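Local coordinates for protein malate dehydrogenase (Porphyromonas gingivalis, PDB 3FI9) that probably oxidises malate to oxaloacetate with NAD as the hydride acceptor, at residues G109-I112 with K113-P117; S241-S244 with I245-I248; K312-D315 with E316-M320. One frame throughout, in Å; residues are numbered along the deposited sequence.

Overall arrangement
Three helical turns illustrate how side chains three or four residues apart pack along a helix, here in a lactate/malate dehydrogenase fold. Contact 1 ends helix 94-115 of the NAD-binding domain, contact 2 lies in helix 238-251 and contact 3 in helix 297-319, near its C-terminal end. None touches another: centre to centre, contacts 1 and 2 are about 22 Å apart, 1 and 3 about 23 Å, and 2 and 3 about 29 Å. Contact 2 is closest to the predicted NAD site, with the side chains of Ser244 and Ile125 about 3 Å apart. In contact 3, side chain to side chain, Leu313 is about 8 Å from His182, the predicted proton acceptor, and Glu316 about 7 Å from Arg94, predicted to bind substrate.

Contact 1. Residues G109-I112 with K113-P117; sequences GKDI and KSYCP
Asp111 and Tyr115, one helical turn apart, run alongside each other, with carboxylate and ring planes 32° apart. Their side chains meet loosely, Asp111 OD1 standing 4.2 Å from Tyr115 CE2; the same oxygen is hydrogen-bonded by Gln107 NE2, a turn earlier. Closer in, Tyr115 CD2 is 3.3 Å from the Asp111 carbonyl oxygen, which also accepts the backbone N-H of Tyr115. Ser114 lays its CB over the centre of the tyrosine ring, 3.9 Å above the plane. With OG turned beside its own backbone N (chi1 -60°), Ser114 folds its hydroxyl back onto Lys110 O at 3.1 Å. That oxygen thus receives two bonds, from Ser114 N and OG, which arrive from opposite faces of the carbonyl plane. Ile112 and Cys116 pair on another side of the turn, CG2 to SG 4.2 Å. Cys116 N still bonds Ile112 O, at 2.9 Å, although Cys116 is the first residue to leave helical geometry, just ahead of Pro117. The turn closes helix 94-115 in the NAD-binding Rossmann domain: Asp111, Tyr115 and Cys116 pack on helix 70-74, Ile112 and Cys116 on strand 77-82, and Lys110 and Ile112 on helix 129-140.

Contact 2. Residues S241-S244 with I245-I248; sequences SYVS and IEMI
Glu246 reaches back one helical turn to place its CG over one face of the Tyr242 ring and its carboxylate beyond the CE2 rim. The CG makes a CH-pi contact, 4.1 Å from the ring centroid and 27° off the normal. Beyond it, Glu246 CD comes within 3.3 Å of Tyr242 CE2, and the carboxylate is inclined 32° to the ring. Tyr242 has its ring anti to the backbone nitrogen, while Glu246 runs extended past CG, which brings the two polar ends together. A water bridges them, 2.8 Å from Tyr242 OH in the plane of the ring and donating to Glu246 OE1 at 2.8 Å. Behind this pair runs the backbone bond from Glu246 N to Tyr242 O, 2.9 Å long. Farther out, Ser241 OG bonds Asn23 and Ser244 OG turns back to Pro240 O; Ser241, Ser244 and Ile245 pack on helix 19-30, whose first residues belong to the predicted NAD-binding stretch. In the second subunit, Phe59 meets the Tyr242 ring with planes about 45° apart, and Cys57 packs on Tyr242, Val243 and Glu246. At this subunit interface Glu246 has a split character: its aliphatic CG serves the aromatic face, while OE1 accepts a hydrogen bond from the bridging water.

Contact 3. Residues K312-D315 with E316-M320; sequences KLRD and EVIAM
Ile318 packs back along its helix onto Arg314 and Asp315, running alongside both. At the root, its CB rests 3.6 Å from Asp315 O. With CG1 turned beside the backbone N (chi1 -66°), that carbon reaches within 3.4 Å of Arg314 O, the oxygen that also accepts Ile318 N in the plane of its carbonyl. The chain then stretches out, and CD1 ends beside two side chains: 4.0 Å from Arg314 CG and 3.6 Å from Asp315 OD1. This methyl thus lies against a salt bridge between neighbours. The motif is the i to i+3 and i to i+4 packing along one face of an alpha-helix, here in helix 297-319 of the alpha/beta C-terminal domain, where Val317 and Ile318 also meet Ile323 of the following loop. NE and NH2 of Arg314 both close on Asp315 OD1, with NE at 3.0 Å. Both donors come from the same face of the carboxylate, yet OD1 stays near the guanidinium plane. A bend at chi3 (63°) turns the arginine head toward the aspartate, and NH1 bonds His272 O, so the guanidinium is held from two directions. On another side of the helix, Leu313 CD1 crosses to Glu316 OE1, an i to i+3 pair, at 3.6 Å, while Leu313 also packs on helix 129-140 and Glu316 on Leu98.

Contact 1. Residues G109-I112 with K113-P117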
loop_
_atom_site.group_PDB
_atom_site.type_symbol
_atom_site.label_atom_id
_atom_site.label_comp_id
_atom_site.label_asym_id
_atom_site.label_seq_id
_atom_site.Cartn_x
_atom_site.Cartn_y
_atom_site.Cartn_z
ATOM N N GLY A 109 -0.356 -8.246 25.801
ATOM C CA GLY A 109 0.584 -9.150 26.457
ATOM C C GLY A 109 -0.079 -10.397 27.076
ATOM O O GLY A 109 0.366 -11.524 26.865
ATOM N N LYS A 110 -1.107 -10.209 27.882
ATOM C CA LYS A 110 -1.786 -11.350 28.530
ATOM C C LYS A 110 -2.284 -12.370 27.473
ATOM O O LYS A 110 -2.201 -13.599 27.639
ATOM C CB LYS A 110 -2.979 -10.832 29.333
ATOM C CG LYS A 110 -2.651 -9.930 30.534
ATOM C CD LYS A 110 -3.959 -9.290 31.021
ATOM C CE LYS A 110 -3.739 -8.312 32.170
ATOM N NZ LYS A 110 -5.007 -7.957 32.884
ATOM N N ASP A 111 -2.790 -11.830 26.368
ATOM C CA ASP A 111 -3.330 -12.648 25.255
ATOM C C ASP A 111 -2.242 -13.431 24.553
ATOM O O ASP A 111 -2.431 -14.599 24.166
ATOM C CB ASP A 111 -3.989 -11.743 24.214
ATOM C CG ASP A 111 -5.312 -11.163 24.668
ATOM O OD1 ASP A 111 -5.909 -11.647 25.645
ATOM O OD2 ASP A 111 -5.753 -10.180 24.047
ATOM N N ILE A 112 -1.099 -12.786 24.365
ATOM C CA ILE A 112 0.039 -13.460 23.764
ATOM C C ILE A 112 0.426 -14.577 24.715
ATOM O O ILE A 112 0.829 -15.658 24.279
ATOM C CB ILE A 112 1.245 -12.503 23.525
ATOM C CG1 ILE A 112 1.010 -11.586 22.298
ATOM C CG2 ILE A 112 2.529 -13.279 23.391
ATOM C CD1 ILE A 112 1.998 -10.414 22.188
ATOM N N LYS A 113 0.297 -14.325 26.020
ATOM C CA LYS A 113 0.796 -15.288 26.993
ATOM C C LYS A 113 -0.089 -16.527 27.029
ATOM O O LYS A 113 0.399 -17.655 27.143
ATOM C CB LYS A 113 0.983 -14.657 28.397
ATOM C CG LYS A 113 1.608 -15.635 29.430
ATOM C CD LYS A 113 1.757 -14.988 30.833
ATOM C CE LYS A 113 3.077 -14.276 30.993
ATOM N NZ LYS A 113 3.311 -13.787 32.413
ATOM N N SER A 114 -1.384 -16.294 26.873
ATOM C CA SER A 114 -2.389 -17.349 26.877
ATOM C C SER A 114 -2.390 -18.144 25.589
ATOM O O SER A 114 -2.491 -19.365 25.622
ATOM C CB SER A 114 -3.781 -16.774 27.063
ATOM O OG SER A 114 -3.883 -16.073 28.282
ATOM N N TYR A 115 -2.284 -17.447 24.460
ATOM C CA TYR A 115 -2.550 -18.067 23.156
ATOM C C TYR A 115 -1.324 -18.336 22.269
ATOM O O TYR A 115 -1.361 -19.207 21.399
ATOM C CB TYR A 115 -3.579 -17.193 22.404
ATOM C CG TYR A 115 -4.863 -16.967 23.161
ATOM C CD1 TYR A 115 -5.559 -18.030 23.740
ATOM C CD2 TYR A 115 -5.385 -15.676 23.315
ATOM C CE1 TYR A 115 -6.765 -17.810 24.454
ATOM C CE2 TYR A 115 -6.576 -15.440 24.000
ATOM C CZ TYR A 115 -7.259 -16.517 24.575
ATOM O OH TYR A 115 -8.435 -16.274 25.261
ATOM N N CYS A 116 -0.226 -17.609 22.478
ATOM C CA CYS A 116 0.961 -17.852 21.672
ATOM C C CYS A 116 2.285 -17.515 22.403
ATOM O O CYS A 116 3.131 -16.762 21.904
ATOM C CB CYS A 116 0.841 -17.179 20.289
ATOM S SG CYS A 116 0.489 -15.397 20.358
ATOM N N PRO A 117 2.470 -18.098 23.603
ATOM C CA PRO A 117 3.660 -17.830 24.405
ATOM C C PRO A 117 4.911 -18.181 23.632
ATOM O O PRO A 117 5.987 -17.653 23.955
ATOM C CB PRO A 117 3.497 -18.782 25.610
ATOM C CG PRO A 117 2.596 -19.876 25.108
ATOM C CD PRO A 117 1.619 -19.148 24.198
#

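Contact 2. Residues S241-S244 with I245-I248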
loop_
_atom_site.group_PDB
_atom_site.type_symbol
_atom_site.label_atom_id
_atom_site.label_comp_id
_atom_site.label_asym_id
_atom_site.label_seq_id
_atom_site.Cartn_x
_atom_site.Cartn_y
_atom_site.Cartn_z
ATOM N N SER A 241 3.002 2.153 8.333
ATOM C CA SER A 241 2.675 0.802 7.891
ATOM C C SER A 241 3.872 0.166 7.223
ATOM O O SER A 241 4.365 -0.902 7.632
ATOM C CB SER A 241 1.517 0.837 6.894
ATOM O OG SER A 241 1.497 -0.409 6.198
ATOM N N TYR A 242 4.360 0.815 6.168
ATOM C CA TYR A 242 5.448 0.234 5.404
ATOM C C TYR A 242 6.682 -0.045 6.304
ATOM O O TYR A 242 7.273 -1.118 6.258
ATOM C CB TYR A 242 5.848 1.164 4.247
ATOM C CG TYR A 242 7.010 0.626 3.492
ATOM C CD1 TYR A 242 6.853 -0.421 2.579
ATOM C CD2 TYR A 242 8.262 1.186 3.649
ATOM C CE1 TYR A 242 7.969 -0.923 1.861
ATOM C CE2 TYR A 242 9.340 0.682 2.972
ATOM C CZ TYR A 242 9.192 -0.368 2.101
ATOM O OH TYR A 242 10.316 -0.785 1.421
ATOM N N VAL A 243 7.033 0.910 7.158
ATOM C CA VAL A 243 8.280 0.773 7.947
ATOM C C VAL A 243 8.163 -0.389 8.975
ATOM O O VAL A 243 9.058 -1.263 9.087
ATOM C CB VAL A 243 8.710 2.132 8.567
ATOM C CG1 VAL A 243 9.904 1.940 9.533
ATOM C CG2 VAL A 243 9.058 3.142 7.404
ATOM N N SER A 244 7.006 -0.437 9.641
ATOM C CA SER A 244 6.686 -1.535 10.559
ATOM C C SER A 244 6.766 -2.899 9.856
ATOM O O SER A 244 7.258 -3.885 10.417
ATOM C CB SER A 244 5.276 -1.323 11.125
ATOM O OG SER A 244 5.232 -0.119 11.941
ATOM N N ILE A 245 6.224 -2.967 8.664
ATOM C CA ILE A 245 6.277 -4.272 7.984
ATOM C C ILE A 245 7.699 -4.617 7.524
ATOM O O ILE A 245 8.076 -5.812 7.503
ATOM C CB ILE A 245 5.248 -4.428 6.859
ATOM C CG1 ILE A 245 3.839 -4.054 7.407
ATOM C CG2 ILE A 245 5.301 -5.900 6.292
ATOM C CD1 ILE A 245 3.317 -4.858 8.664
ATOM N N GLU A 246 8.497 -3.609 7.164
ATOM C CA GLU A 246 9.911 -3.905 6.907
ATOM C C GLU A 246 10.519 -4.456 8.161
ATOM O O GLU A 246 11.383 -5.348 8.075
ATOM C CB GLU A 246 10.746 -2.662 6.564
ATOM C CG GLU A 246 10.541 -2.043 5.243
ATOM C CD GLU A 246 11.479 -0.834 5.040
ATOM O OE1 GLU A 246 12.325 -0.907 4.154
ATOM O OE2 GLU A 246 11.381 0.176 5.756
ATOM N N MET A 247 10.136 -3.908 9.333
ATOM C CA MET A 247 10.683 -4.469 10.609
ATOM C C MET A 247 10.333 -5.958 10.792
ATOM O O MET A 247 11.240 -6.762 11.141
ATOM C CB MET A 247 10.221 -3.678 11.859
ATOM C CG MET A 247 10.529 -2.158 11.779
ATOM S SD MET A 247 9.830 -1.261 13.179
ATOM C CE MET A 247 10.575 -2.051 14.565
ATOM N N ILE A 248 9.056 -6.324 10.641
ATOM C CA ILE A 248 8.677 -7.737 10.855
ATOM C C ILE A 248 9.326 -8.652 9.769
ATOM O O ILE A 248 9.737 -9.792 10.027
ATOM C CB ILE A 248 7.137 -7.943 10.942
ATOM C CG1 ILE A 248 6.837 -9.190 11.787
ATOM C CG2 ILE A 248 6.452 -8.004 9.520
ATOM C CD1 ILE A 248 7.206 -9.033 13.274
HETATM O O HOH W 1 12.773 0.519 1.823
#

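Contact 3. Residues K312-D315 with E316-M320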
loop_
_atom_site.group_PDB
_atom_site.type_symbol
_atom_site.label_atom_id
_atom_site.label_comp_id
_atom_site.label_asym_id
_atom_site.label_seq_id
_atom_site.Cartn_x
_atom_site.Cartn_y
_atom_site.Cartn_z
ATOM N N LYS A 312 10.152 9.226 33.714
ATOM C CA LYS A 312 8.995 9.785 34.405
ATOM C C LYS A 312 7.654 9.210 33.956
ATOM O O LYS A 312 6.769 8.959 34.794
ATOM C CB LYS A 312 8.974 11.308 34.332
ATOM C CG LYS A 312 10.038 11.900 35.244
ATOM C CD LYS A 312 10.180 13.390 35.011
ATOM C CE LYS A 312 8.837 14.064 34.996
ATOM N NZ LYS A 312 9.012 15.516 35.322
ATOM N N LEU A 313 7.495 8.979 32.654
ATOM C CA LEU A 313 6.245 8.404 32.143
ATOM C C LEU A 313 6.101 6.935 32.597
ATOM O O LEU A 313 5.019 6.504 32.992
ATOM C CB LEU A 313 6.184 8.474 30.600
ATOM C CG LEU A 313 4.776 8.396 29.998
ATOM C CD1 LEU A 313 3.929 9.586 30.506
ATOM C CD2 LEU A 313 4.805 8.368 28.482
ATOM N N ARG A 314 7.192 6.180 32.532
ATOM C CA ARG A 314 7.199 4.816 33.043
ATOM C C ARG A 314 6.709 4.787 34.491
ATOM O O ARG A 314 5.886 3.954 34.843
ATOM C CB ARG A 314 8.592 4.222 32.981
ATOM C CG ARG A 314 8.743 2.843 33.608
ATOM C CD ARG A 314 10.226 2.625 33.987
ATOM N NE ARG A 314 10.680 3.593 34.998
ATOM C CZ ARG A 314 11.954 3.935 35.192
ATOM N NH1 ARG A 314 12.891 3.381 34.461
ATOM N NH2 ARG A 314 12.294 4.825 36.128
ATOM N N ASP A 315 7.195 5.716 35.317
ATOM C CA ASP A 315 6.832 5.720 36.737
ATOM C C ASP A 315 5.347 6.085 36.982
ATOM O O ASP A 315 4.721 5.551 37.903
ATOM C CB ASP A 315 7.768 6.632 37.546
ATOM C CG ASP A 315 9.202 6.111 37.617
ATOM O OD1 ASP A 315 9.467 4.882 37.427
ATOM O OD2 ASP A 315 10.083 6.961 37.888
ATOM N N GLU A 316 4.774 6.962 36.163
ATOM C CA GLU A 316 3.325 7.159 36.171
ATOM C C GLU A 316 2.550 5.851 35.995
ATOM O O GLU A 316 1.594 5.567 36.723
ATOM C CB GLU A 316 2.878 8.090 35.044
ATOM C CG GLU A 316 2.903 9.565 35.346
ATOM C CD GLU A 316 2.186 10.369 34.280
ATOM O OE1 GLU A 316 2.870 11.170 33.617
ATOM O OE2 GLU A 316 0.944 10.209 34.114
ATOM N N VAL A 317 2.941 5.066 34.994
ATOM C CA VAL A 317 2.239 3.829 34.709
ATOM C C VAL A 317 2.482 2.742 35.776
ATOM O O VAL A 317 1.639 1.852 35.987
ATOM C CB VAL A 317 2.545 3.376 33.254
ATOM C CG1 VAL A 317 1.795 2.050 32.894
ATOM C CG2 VAL A 317 2.144 4.508 32.279
ATOM N N ILE A 318 3.641 2.776 36.426
ATOM C CA ILE A 318 3.848 1.947 37.624
ATOM C C ILE A 318 2.845 2.403 38.686
ATOM O O ILE A 318 2.230 1.583 39.375
ATOM C CB ILE A 318 5.346 2.026 38.137
ATOM C CG1 ILE A 318 6.297 1.398 37.115
ATOM C CG2 ILE A 318 5.566 1.317 39.514
ATOM C CD1 ILE A 318 7.796 1.718 37.366
ATOM N N ALA A 319 2.652 3.712 38.812
ATOM C CA ALA A 319 1.776 4.250 39.886
ATOM C C ALA A 319 0.308 3.868 39.675
ATOM O O ALA A 319 -0.478 3.779 40.636
ATOM C CB ALA A 319 1.934 5.769 39.998
ATOM N N MET A 320 -0.057 3.642 38.419
ATOM C CA MET A 320 -1.407 3.247 38.059
ATOM C C MET A 320 -1.533 1.752 38.405
ATOM O O MET A 320 -2.582 1.170 38.279
ATOM C CB MET A 320 -1.656 3.442 36.561
ATOM C CG MET A 320 -1.797 4.900 36.002
ATOM S SD MET A 320 -1.757 4.935 34.143
ATOM C CE MET A 320 -1.691 6.690 33.824
#